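Local coordinates for protein mitochondrial enolase superfamily member 1 (Homo sapiens, PDB 4A35) that catalyses the magnesium-dependent dehydration of L-fuconate to 2-keto-3-deoxy-L-fuconate, a step in the breakdown of L-fucose, at residues D84-F89 with D125-Q130; K137-M142 with I370-I375; D215-F220 with Q403-M408. All coordinates share one frame; numbering follows the deposited sequence.

Contact 1 (D84-F89 with D125-Q130); sequences DIVGDF and DLWAKQ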
loop_
_atom_site.group_PDB
_atom_site.type_symbol
_atom_site.label_atom_id
_atom_site.label_comp_id
_atom_site.label_asym_id
_atom_site.label_seq_id
_atom_site.Cartn_x
_atom_site.Cartn_y
_atom_site.Cartn_z
ATOM N N ASP A 84 22.584 -14.734 13.234
ATOM C CA ASP A 84 22.885 -13.853 12.109
ATOM C C ASP A 84 21.751 -12.887 11.824
ATOM O O ASP A 84 22.022 -11.767 11.388
ATOM C CB ASP A 84 23.199 -14.679 10.845
ATOM C CG ASP A 84 24.573 -15.349 10.869
ATOM O OD1 ASP A 84 25.412 -14.965 11.715
ATOM O OD2 ASP A 84 24.825 -16.202 10.003
ATOM N N ILE A 85 20.499 -13.338 12.020
ATOM C CA ILE A 85 19.301 -12.509 11.843
ATOM C C ILE A 85 19.254 -11.477 12.977
ATOM O O ILE A 85 19.277 -10.286 12.707
ATOM C CB ILE A 85 17.992 -13.361 11.803
ATOM C CG1 ILE A 85 17.957 -14.290 10.558
ATOM C CG2 ILE A 85 16.748 -12.416 11.868
ATOM C CD1 ILE A 85 16.781 -15.308 10.520
ATOM N N VAL A 86 19.218 -11.938 14.233
ATOM C CA VAL A 86 19.045 -11.086 15.426
ATOM C C VAL A 86 20.289 -10.191 15.634
ATOM O O VAL A 86 20.158 -9.122 16.219
ATOM C CB VAL A 86 18.601 -11.872 16.716
ATOM C CG1 VAL A 86 17.313 -12.675 16.450
ATOM C CG2 VAL A 86 19.698 -12.779 17.244
ATOM N N GLY A 87 21.437 -10.610 15.101
ATOM C CA GLY A 87 22.699 -9.877 15.150
ATOM C C GLY A 87 22.749 -8.690 14.198
ATOM O O GLY A 87 23.574 -7.790 14.372
ATOM N N ASP A 88 21.890 -8.685 13.158
ATOM C CA ASP A 88 21.773 -7.558 12.201
ATOM C C ASP A 88 20.328 -7.553 11.766
ATOM O O ASP A 88 20.006 -7.903 10.617
ATOM C CB ASP A 88 22.748 -7.669 11.006
ATOM C CG ASP A 88 22.634 -6.512 10.009
ATOM O OD1 ASP A 88 22.022 -5.460 10.370
ATOM O OD2 ASP A 88 23.137 -6.654 8.883
ATOM N N PHE A 89 19.438 -7.203 12.718
ATOM C CA PHE A 89 18.009 -7.298 12.476
ATOM C C PHE A 89 17.591 -6.240 11.461
ATOM O O PHE A 89 16.758 -6.532 10.599
ATOM C CB PHE A 89 17.223 -7.239 13.780
ATOM C CG PHE A 89 16.086 -8.245 13.888
ATOM C CD1 PHE A 89 15.376 -8.649 12.748
ATOM C CD2 PHE A 89 15.726 -8.782 15.120
ATOM C CE1 PHE A 89 14.309 -9.568 12.845
ATOM C CE2 PHE A 89 14.640 -9.676 15.228
ATOM C CZ PHE A 89 13.935 -10.055 14.083
ATOM N N ASP A 125 9.064 -14.138 18.117
ATOM C CA ASP A 125 8.548 -15.173 19.047
ATOM C C ASP A 125 9.636 -16.187 19.367
ATOM O O ASP A 125 9.934 -16.436 20.551
ATOM C CB ASP A 125 7.312 -15.870 18.458
ATOM C CG ASP A 125 6.711 -16.920 19.402
ATOM O OD1 ASP A 125 6.366 -16.554 20.577
ATOM O OD2 ASP A 125 6.533 -18.079 18.957
ATOM N N LEU A 126 10.313 -16.667 18.322
ATOM C CA LEU A 126 11.390 -17.632 18.467
ATOM C C LEU A 126 12.543 -17.085 19.323
ATOM O O LEU A 126 13.008 -17.765 20.260
ATOM C CB LEU A 126 11.886 -18.016 17.066
ATOM C CG LEU A 126 13.070 -18.992 16.997
ATOM C CD1 LEU A 126 12.783 -20.322 17.765
ATOM C CD2 LEU A 126 13.436 -19.268 15.520
ATOM N N TRP A 127 13.000 -15.879 19.015
ATOM C CA TRP A 127 14.096 -15.236 19.732
ATOM C C TRP A 127 13.731 -15.086 21.226
ATOM O O TRP A 127 14.499 -15.515 22.103
ATOM C CB TRP A 127 14.394 -13.850 19.073
ATOM C CG TRP A 127 15.544 -13.101 19.679
ATOM C CD1 TRP A 127 16.522 -13.606 20.490
ATOM C CD2 TRP A 127 15.838 -11.705 19.519
ATOM N NE1 TRP A 127 17.396 -12.614 20.853
ATOM C CE2 TRP A 127 17.043 -11.453 20.214
ATOM C CE3 TRP A 127 15.282 -10.677 18.739
ATOM C CZ2 TRP A 127 17.622 -10.175 20.272
ATOM C CZ3 TRP A 127 15.880 -9.424 18.765
ATOM C CH2 TRP A 127 17.047 -9.189 19.506
ATOM N N ALA A 128 12.540 -14.525 21.514
ATOM C CA ALA A 128 12.095 -14.300 22.912
ATOM C C ALA A 128 11.986 -15.642 23.654
ATOM O O ALA A 128 12.485 -15.768 24.765
ATOM C CB ALA A 128 10.768 -13.557 22.936
ATOM N N LYS A 129 11.471 -16.672 22.991
ATOM C CA LYS A 129 11.401 -18.009 23.612
ATOM C C LYS A 129 12.795 -18.590 23.890
ATOM O O LYS A 129 12.991 -19.168 24.971
ATOM C CB LYS A 129 10.608 -18.999 22.734
ATOM C CG LYS A 129 9.088 -18.769 22.700
ATOM C CD LYS A 129 8.448 -19.704 21.654
ATOM C CE LYS A 129 6.934 -19.721 21.828
ATOM N NZ LYS A 129 6.252 -20.316 20.633
ATOM N N GLN A 130 13.755 -18.479 22.926
ATOM C CA GLN A 130 15.110 -19.017 23.166
ATOM C C GLN A 130 15.800 -18.269 24.331
ATOM O O GLN A 130 16.606 -18.872 25.060
ATOM C CB GLN A 130 15.982 -18.956 21.918
ATOM C CG GLN A 130 15.555 -19.928 20.816
ATOM C CD GLN A 130 16.671 -20.121 19.820
ATOM O OE1 GLN A 130 17.667 -19.388 19.819
ATOM N NE2 GLN A 130 16.540 -21.108 18.943
#

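Contact 2 (K137-M142 with I370-I375); sequences KLLVDM and IIFDYI. With EDO (1,2-ethanediol), chain G.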
loop_
_atom_site.group_PDB
_atom_site.type_symbol
_atom_site.label_atom_id
_atom_site.label_comp_id
_atom_site.label_asym_id
_atom_site.label_seq_id
_atom_site.Cartn_x
_atom_site.Cartn_y
_atom_site.Cartn_z
ATOM N N LYS A 137 9.653 -8.067 27.814
ATOM C CA LYS A 137 10.779 -8.119 28.740
ATOM C C LYS A 137 12.077 -8.195 27.987
ATOM O O LYS A 137 13.047 -7.545 28.379
ATOM C CB LYS A 137 10.617 -9.285 29.734
ATOM C CG LYS A 137 11.717 -9.371 30.810
ATOM C CD LYS A 137 11.858 -8.083 31.651
ATOM C CE LYS A 137 12.706 -8.315 32.907
ATOM N NZ LYS A 137 13.249 -7.012 33.421
ATOM N N LEU A 138 12.074 -8.909 26.841
ATOM C CA LEU A 138 13.246 -8.964 25.963
ATOM C C LEU A 138 13.602 -7.547 25.531
ATOM O O LEU A 138 14.786 -7.164 25.551
ATOM C CB LEU A 138 12.927 -9.848 24.719
ATOM C CG LEU A 138 14.010 -9.903 23.616
ATOM C CD1 LEU A 138 15.216 -10.728 24.128
ATOM C CD2 LEU A 138 13.420 -10.508 22.292
ATOM N N LEU A 139 12.566 -6.761 25.132
ATOM C CA LEU A 139 12.762 -5.378 24.695
ATOM C C LEU A 139 13.242 -4.496 25.841
ATOM O O LEU A 139 14.225 -3.746 25.674
ATOM C CB LEU A 139 11.452 -4.833 24.099
ATOM C CG LEU A 139 11.063 -5.462 22.752
ATOM C CD1 LEU A 139 9.661 -5.022 22.345
ATOM C CD2 LEU A 139 12.121 -5.125 21.669
ATOM N N VAL A 140 12.536 -4.554 26.983
ATOM C CA VAL A 140 12.917 -3.785 28.215
ATOM C C VAL A 140 14.403 -4.027 28.614
ATOM O O VAL A 140 15.107 -3.069 28.945
ATOM C CB VAL A 140 11.950 -4.092 29.388
ATOM C CG1 VAL A 140 12.531 -3.697 30.769
ATOM C CG2 VAL A 140 10.585 -3.426 29.153
ATOM N N ASP A 141 14.873 -5.287 28.560
ATOM C CA ASP A 141 16.222 -5.655 28.977
ATOM C C ASP A 141 17.293 -5.397 27.935
ATOM O O ASP A 141 18.469 -5.453 28.270
ATOM C CB ASP A 141 16.250 -7.132 29.397
ATOM C CG ASP A 141 15.570 -7.419 30.740
ATOM O OD1 ASP A 141 15.175 -6.425 31.456
ATOM O OD2 ASP A 141 15.477 -8.610 31.109
ATOM N N MET A 142 16.897 -5.057 26.687
ATOM C CA MET A 142 17.812 -4.876 25.572
ATOM C C MET A 142 18.646 -3.629 25.742
ATOM O O MET A 142 18.144 -2.573 26.133
ATOM C CB MET A 142 17.007 -4.773 24.264
ATOM C CG MET A 142 17.690 -5.383 23.131
ATOM S SD MET A 142 16.679 -5.332 21.640
ATOM C CE MET A 142 15.724 -6.904 21.844
ATOM N N ILE A 370 3.145 -2.072 23.887
ATOM C CA ILE A 370 2.736 -0.913 24.686
ATOM C C ILE A 370 3.255 -1.004 26.151
ATOM O O ILE A 370 3.564 0.039 26.732
ATOM C CB ILE A 370 1.218 -0.644 24.569
ATOM C CG1 ILE A 370 0.897 0.840 24.835
ATOM C CG2 ILE A 370 0.316 -1.611 25.379
ATOM C CD1 ILE A 370 1.556 1.924 23.771
ATOM N N ILE A 371 3.415 -2.237 26.700
ATOM C CA ILE A 371 4.028 -2.393 28.014
ATOM C C ILE A 371 5.501 -1.907 27.893
ATOM O O ILE A 371 5.980 -1.180 28.756
ATOM C CB ILE A 371 3.862 -3.817 28.541
ATOM C CG1 ILE A 371 2.362 -4.042 28.970
ATOM C CG2 ILE A 371 4.856 -4.144 29.682
ATOM C CD1 ILE A 371 2.021 -5.487 29.119
ATOM N N PHE A 372 6.199 -2.352 26.817
ATOM C CA PHE A 372 7.566 -1.887 26.541
ATOM C C PHE A 372 7.582 -0.342 26.400
ATOM O O PHE A 372 8.437 0.306 27.015
ATOM C CB PHE A 372 8.196 -2.578 25.313
ATOM C CG PHE A 372 9.420 -1.823 24.795
ATOM C CD1 PHE A 372 10.630 -1.865 25.488
ATOM C CD2 PHE A 372 9.337 -1.018 23.650
ATOM C CE1 PHE A 372 11.754 -1.154 25.020
ATOM C CE2 PHE A 372 10.442 -0.258 23.226
ATOM C CZ PHE A 372 11.650 -0.348 23.909
ATOM N N ASP A 373 6.600 0.225 25.671
ATOM C CA ASP A 373 6.508 1.673 25.491
ATOM C C ASP A 373 6.486 2.373 26.886
ATOM O O ASP A 373 7.252 3.324 27.123
ATOM C CB ASP A 373 5.263 2.061 24.675
ATOM C CG ASP A 373 5.173 3.557 24.549
ATOM O OD1 ASP A 373 6.063 4.142 23.907
ATOM O OD2 ASP A 373 4.272 4.161 25.194
ATOM N N TYR A 374 5.565 1.941 27.766
ATOM C CA TYR A 374 5.466 2.531 29.105
ATOM C C TYR A 374 6.759 2.422 29.911
ATOM O O TYR A 374 7.210 3.411 30.513
ATOM C CB TYR A 374 4.323 1.884 29.932
ATOM C CG TYR A 374 4.235 2.455 31.342
ATOM C CD1 TYR A 374 3.840 3.772 31.560
ATOM C CD2 TYR A 374 4.597 1.689 32.451
ATOM C CE1 TYR A 374 3.791 4.308 32.845
ATOM C CE2 TYR A 374 4.545 2.217 33.747
ATOM C CZ TYR A 374 4.136 3.519 33.939
ATOM O OH TYR A 374 4.108 4.030 35.216
ATOM N N ILE A 375 7.325 1.207 29.989
ATOM C CA ILE A 375 8.516 0.978 30.806
ATOM C C ILE A 375 9.759 1.726 30.235
ATOM O O ILE A 375 10.514 2.310 31.006
ATOM C CB ILE A 375 8.804 -0.530 30.970
ATOM C CG1 ILE A 375 7.663 -1.229 31.765
ATOM C CG2 ILE A 375 10.189 -0.757 31.626
ATOM C CD1 ILE A 375 7.703 -2.790 31.663
HETATM C C1 EDO G . 2.869 7.566 35.579
HETATM O O1 EDO G . 3.837 6.650 35.110
HETATM C C2 EDO G . 1.534 7.421 34.838
HETATM O O2 EDO G . 1.579 8.215 33.673
#

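Contact 3 (D215-F220 with Q403-M408); sequences DGWTRF and QRASYM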
loop_
_atom_site.group_PDB
_atom_site.type_symbol
_atom_site.label_atom_id
_atom_site.label_comp_id
_atom_site.label_asym_id
_atom_site.label_seq_id
_atom_site.Cartn_x
_atom_site.Cartn_y
_atom_site.Cartn_z
ATOM N N ASP A 215 -18.589 -5.928 34.773
ATOM C CA ASP A 215 -17.252 -6.532 34.680
ATOM C C ASP A 215 -16.100 -5.561 34.988
ATOM O O ASP A 215 -14.940 -6.000 34.985
ATOM C CB ASP A 215 -17.023 -7.170 33.287
ATOM C CG ASP A 215 -17.926 -8.364 32.956
ATOM O OD1 ASP A 215 -18.672 -8.808 33.842
ATOM O OD2 ASP A 215 -17.931 -8.797 31.788
ATOM N N GLY A 216 -16.406 -4.271 35.217
ATOM C CA GLY A 216 -15.409 -3.259 35.548
ATOM C C GLY A 216 -14.935 -2.349 34.424
ATOM O O GLY A 216 -14.024 -1.547 34.643
ATOM N N TRP A 217 -15.508 -2.456 33.202
ATOM C CA TRP A 217 -15.069 -1.554 32.113
ATOM C C TRP A 217 -15.580 -0.126 32.349
ATOM O O TRP A 217 -16.711 0.051 32.771
ATOM C CB TRP A 217 -15.514 -2.071 30.726
ATOM C CG TRP A 217 -14.874 -3.376 30.388
ATOM C CD1 TRP A 217 -15.372 -4.631 30.624
ATOM C CD2 TRP A 217 -13.527 -3.557 29.920
ATOM N NE1 TRP A 217 -14.443 -5.584 30.245
ATOM C CE2 TRP A 217 -13.309 -4.950 29.792
ATOM C CE3 TRP A 217 -12.510 -2.671 29.525
ATOM C CZ2 TRP A 217 -12.099 -5.479 29.304
ATOM C CZ3 TRP A 217 -11.320 -3.188 29.023
ATOM C CH2 TRP A 217 -11.109 -4.570 28.944
ATOM N N THR A 218 -14.742 0.889 32.050
ATOM C CA THR A 218 -15.106 2.298 32.240
ATOM C C THR A 218 -14.760 3.134 30.997
ATOM O O THR A 218 -15.005 4.329 30.997
ATOM C CB THR A 218 -14.401 2.882 33.498
ATOM O OG1 THR A 218 -12.983 2.873 33.285
ATOM C CG2 THR A 218 -14.798 2.177 34.811
ATOM N N ARG A 219 -14.155 2.508 29.927
ATOM C CA ARG A 219 -13.746 3.162 28.683
ATOM C C ARG A 219 -14.316 2.344 27.511
ATOM O O ARG A 219 -14.144 1.124 27.472
ATOM C CB ARG A 219 -12.222 3.259 28.616
ATOM C CG ARG A 219 -11.604 3.848 29.884
ATOM C CD ARG A 219 -10.085 3.814 29.800
ATOM N NE ARG A 219 -9.549 4.149 31.124
ATOM C CZ ARG A 219 -9.103 3.262 32.006
ATOM N NH1 ARG A 219 -9.023 1.973 31.683
ATOM N NH2 ARG A 219 -8.698 3.659 33.210
ATOM N N PHE A 220 -15.077 2.996 26.642
ATOM C CA PHE A 220 -15.873 2.352 25.611
ATOM C C PHE A 220 -15.733 2.951 24.231
ATOM O O PHE A 220 -15.809 4.164 24.058
ATOM C CB PHE A 220 -17.382 2.469 26.026
ATOM C CG PHE A 220 -17.766 1.660 27.241
ATOM C CD1 PHE A 220 -17.528 2.145 28.532
ATOM C CD2 PHE A 220 -18.421 0.444 27.102
ATOM C CE1 PHE A 220 -17.897 1.401 29.657
ATOM C CE2 PHE A 220 -18.756 -0.317 28.230
ATOM C CZ PHE A 220 -18.527 0.186 29.502
ATOM N N GLN A 403 -7.222 -7.960 34.128
ATOM C CA GLN A 403 -7.574 -7.769 35.535
ATOM C C GLN A 403 -7.951 -6.316 35.706
ATOM O O GLN A 403 -7.141 -5.455 35.388
ATOM C CB GLN A 403 -6.408 -8.168 36.469
ATOM C CG GLN A 403 -6.642 -7.843 37.934
ATOM C CD GLN A 403 -5.362 -7.784 38.735
ATOM O OE1 GLN A 403 -4.624 -8.763 38.849
ATOM N NE2 GLN A 403 -5.092 -6.643 39.344
ATOM N N ARG A 404 -9.174 -6.038 36.191
ATOM C CA ARG A 404 -9.667 -4.668 36.421
ATOM C C ARG A 404 -9.472 -3.796 35.160
ATOM O O ARG A 404 -8.856 -2.709 35.211
ATOM C CB ARG A 404 -8.962 -4.040 37.655
ATOM C CG ARG A 404 -9.170 -4.842 38.932
ATOM C CD ARG A 404 -8.410 -4.214 40.080
ATOM N NE ARG A 404 -8.603 -4.955 41.322
ATOM C CZ ARG A 404 -8.655 -4.393 42.524
ATOM N NH1 ARG A 404 -8.520 -3.076 42.658
ATOM N NH2 ARG A 404 -8.843 -5.143 43.605
ATOM N N ALA A 405 -9.930 -4.330 33.992
ATOM C CA ALA A 405 -9.873 -3.643 32.692
ATOM C C ALA A 405 -8.413 -3.198 32.360
ATOM O O ALA A 405 -8.184 -2.089 31.868
ATOM C CB ALA A 405 -10.821 -2.441 32.687
ATOM N N SER A 406 -7.448 -4.071 32.687
ATOM C CA SER A 406 -6.018 -3.815 32.443
ATOM C C SER A 406 -5.364 -5.062 31.956
ATOM O O SER A 406 -5.684 -6.158 32.448
ATOM C CB SER A 406 -5.283 -3.306 33.687
ATOM O OG SER A 406 -5.939 -2.204 34.290
ATOM N N TYR A 407 -4.382 -4.882 31.052
ATOM C CA TYR A 407 -3.560 -5.965 30.517
ATOM C C TYR A 407 -2.474 -6.348 31.528
ATOM O O TYR A 407 -1.518 -5.583 31.707
ATOM C CB TYR A 407 -2.894 -5.512 29.201
ATOM C CG TYR A 407 -3.786 -5.597 27.985
ATOM C CD1 TYR A 407 -3.834 -6.757 27.213
ATOM C CD2 TYR A 407 -4.555 -4.504 27.579
ATOM C CE1 TYR A 407 -4.537 -6.796 25.997
ATOM C CE2 TYR A 407 -5.299 -4.542 26.389
ATOM C CZ TYR A 407 -5.299 -5.699 25.615
ATOM O OH TYR A 407 -6.004 -5.774 24.438
ATOM N N MET A 408 -2.561 -7.549 32.107
ATOM C CA MET A 408 -1.510 -7.993 32.999
ATOM C C MET A 408 -0.337 -8.485 32.125
ATOM O O MET A 408 -0.595 -9.173 31.116
ATOM C CB MET A 408 -2.040 -9.072 33.959
ATOM C CG MET A 408 -3.186 -8.572 34.813
ATOM S SD MET A 408 -2.919 -6.998 35.688
ATOM C CE MET A 408 -1.613 -7.503 36.830
HETATM O O HOH W 1 -11.851 -6.483 33.963
HETATM O O HOH W 2 -7.808 0.261 33.798
#

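Contact 1 (D84-F89 with D125-Q130)
V86, on helix 82-86, lays its isopropyl group on the indole of W127 in the long helix 110-131, and this pairing carries most of the contact. Its CB stands almost exactly above the six-membered ring, 3.8 Å from the centroid and only 7° off the ring normal, a CH-pi contact over the face. CG1 makes the closest approach, 3.5 Å from W127 CD2, where the two rings of the indole are fused. The indole comes out to meet the valine because its CG is anti to the backbone N (chi1 -178°).

Beyond V86 the backbone bends toward the next helix. D88 N bonds back to I85 O at 3.1 Å, and the carboxylate of D88 then serves as N-cap of helix 89-97, accepting a hydrogen bond from the backbone N of G91 at OD1.

F89 opens that next helix and turns its ring back to W127. The rim of the phenyl ring, at CD2, lies 3.7 Å from W127 CZ3, with the indole carbon near the plane of the phenylalanine ring. The planes are inclined at 49°, so the pair is neither a stack nor a T. On one face F89 carries CG2 of I85 from its own segment, and it also stacks with W124, one turn before W127.

The indole NH of W127 bonds to E131 along its own helix, while the ring carbons meet V86 and F89. Packing of these two residues on W127 joins the long helix to two short ones, the second N-capped by D88, and is hydrophobic-core packing in the helical part of the enolase-type N-terminal domain.

Contact 2 (K137-M142 with I370-I375)
Apolar side chains, L139 and V140 against F372 and I375, carry the contact between helices 135-141 and 362-377; the axes of the segments 137-141 and 370-375 approach to 9.1 Å, nearly parallel at 26°. CB of L139 presses on CD1 of F372, 3.4 Å away, the two side chains crossing at about a right angle. With CG anti to the backbone N (chi1 163°), the ring crosses to the other helix, and its CD1 lies 3.6 Å from V140 N. Were F372 replaced by an alanine, loss of the ring would probably open a gap beside L139 and remove the packing against V140 N. One turn beyond F372, I375 CG2 lies 3.7 Å from V140 CG2.

Polar groups work at the margins. K137 NZ forms a salt bridge with D141 OD1 (2.8 Å) within its helix and a second with E180; D141 OD2 pairs with K133. Y374 OH hydrogen-bonds O1 of a 1,2-ethanediol, probably from the crystallisation medium, at 2.6 Å. D373, which with Y188 and S380 forms a magnesium site distinct from the catalytic one, points away from the interface.

With hydrocarbon side chains and ring-to-backbone packing between the helices, their fit rests on shape, and ion pairs stay beside the seam.

Contact 3 (D215-F220 with Q403-M408)
A405 sets its methyl group over one face of the indole of W217, and the rest of the contact is arranged round this pair. CB lies 3.9 Å from the centroid of the six-membered ring and 25° off its normal, a CH-pi contact displaced toward the rim, with CE3 of W217 the nearest ring atom at 3.6 Å. The indole is brought beneath the methyl by a chi1 of -64°, which puts CG anti to the carbonyl carbon. Its ring also meets that of Y388 at a shallow angle.

The main chain beside the tryptophan adds to the fit. G216 ends helix 202-214 in a Schellman motif with positive phi (100°), and its carbonyl O lies 3.9 Å from CB of A405.

R219, its chain extended from CG to NE, brings its guanidinium near A405 O. Its NH1 gives a hydrogen bond to the carbonyl O of A190 and a second, of 3.0 Å, to a water lying at the guanidinium edge, near its plane; that water donates to A405 O at 3.1 Å. Another water accepts from A405 N at 2.9 Å and donates to D215 O. Both polar atoms of the alanine backbone are thus bridged by water to the 215-220 segment, although the closest direct contact, W217 to A405, is carbon on carbon.

A405 also shares a backbone bond with A190 of strand 188-192, and R219 one with T192. The arrangement belongs to the enolase-type barrel domain, where the loop before strand 406-408 packs on the helix-to-strand turn that leads into strand 219-223 and K221, a probable substrate-binding residue.

How the contacts relate
Contacts 1 and 2 lie on the same side of the chain's centre, and all their touching residues are buried; contact 3 is only partly so, with A405 its one buried member. The first two are continuous: helices 110-131 and 135-141 follow each other in the chain, and W127 of contact 1 packs on L138 and M142 from contact 2. While contact 1 stays within the N-terminal domain, contact 2 ties that domain to a helix of the barrel domain, and contact 3 lies wholly in the latter, about 33 Å from contact 1 between centres. Contacts 1 and 3 both set an aliphatic group over an indole face, but waters bridge the segments only in contact 3.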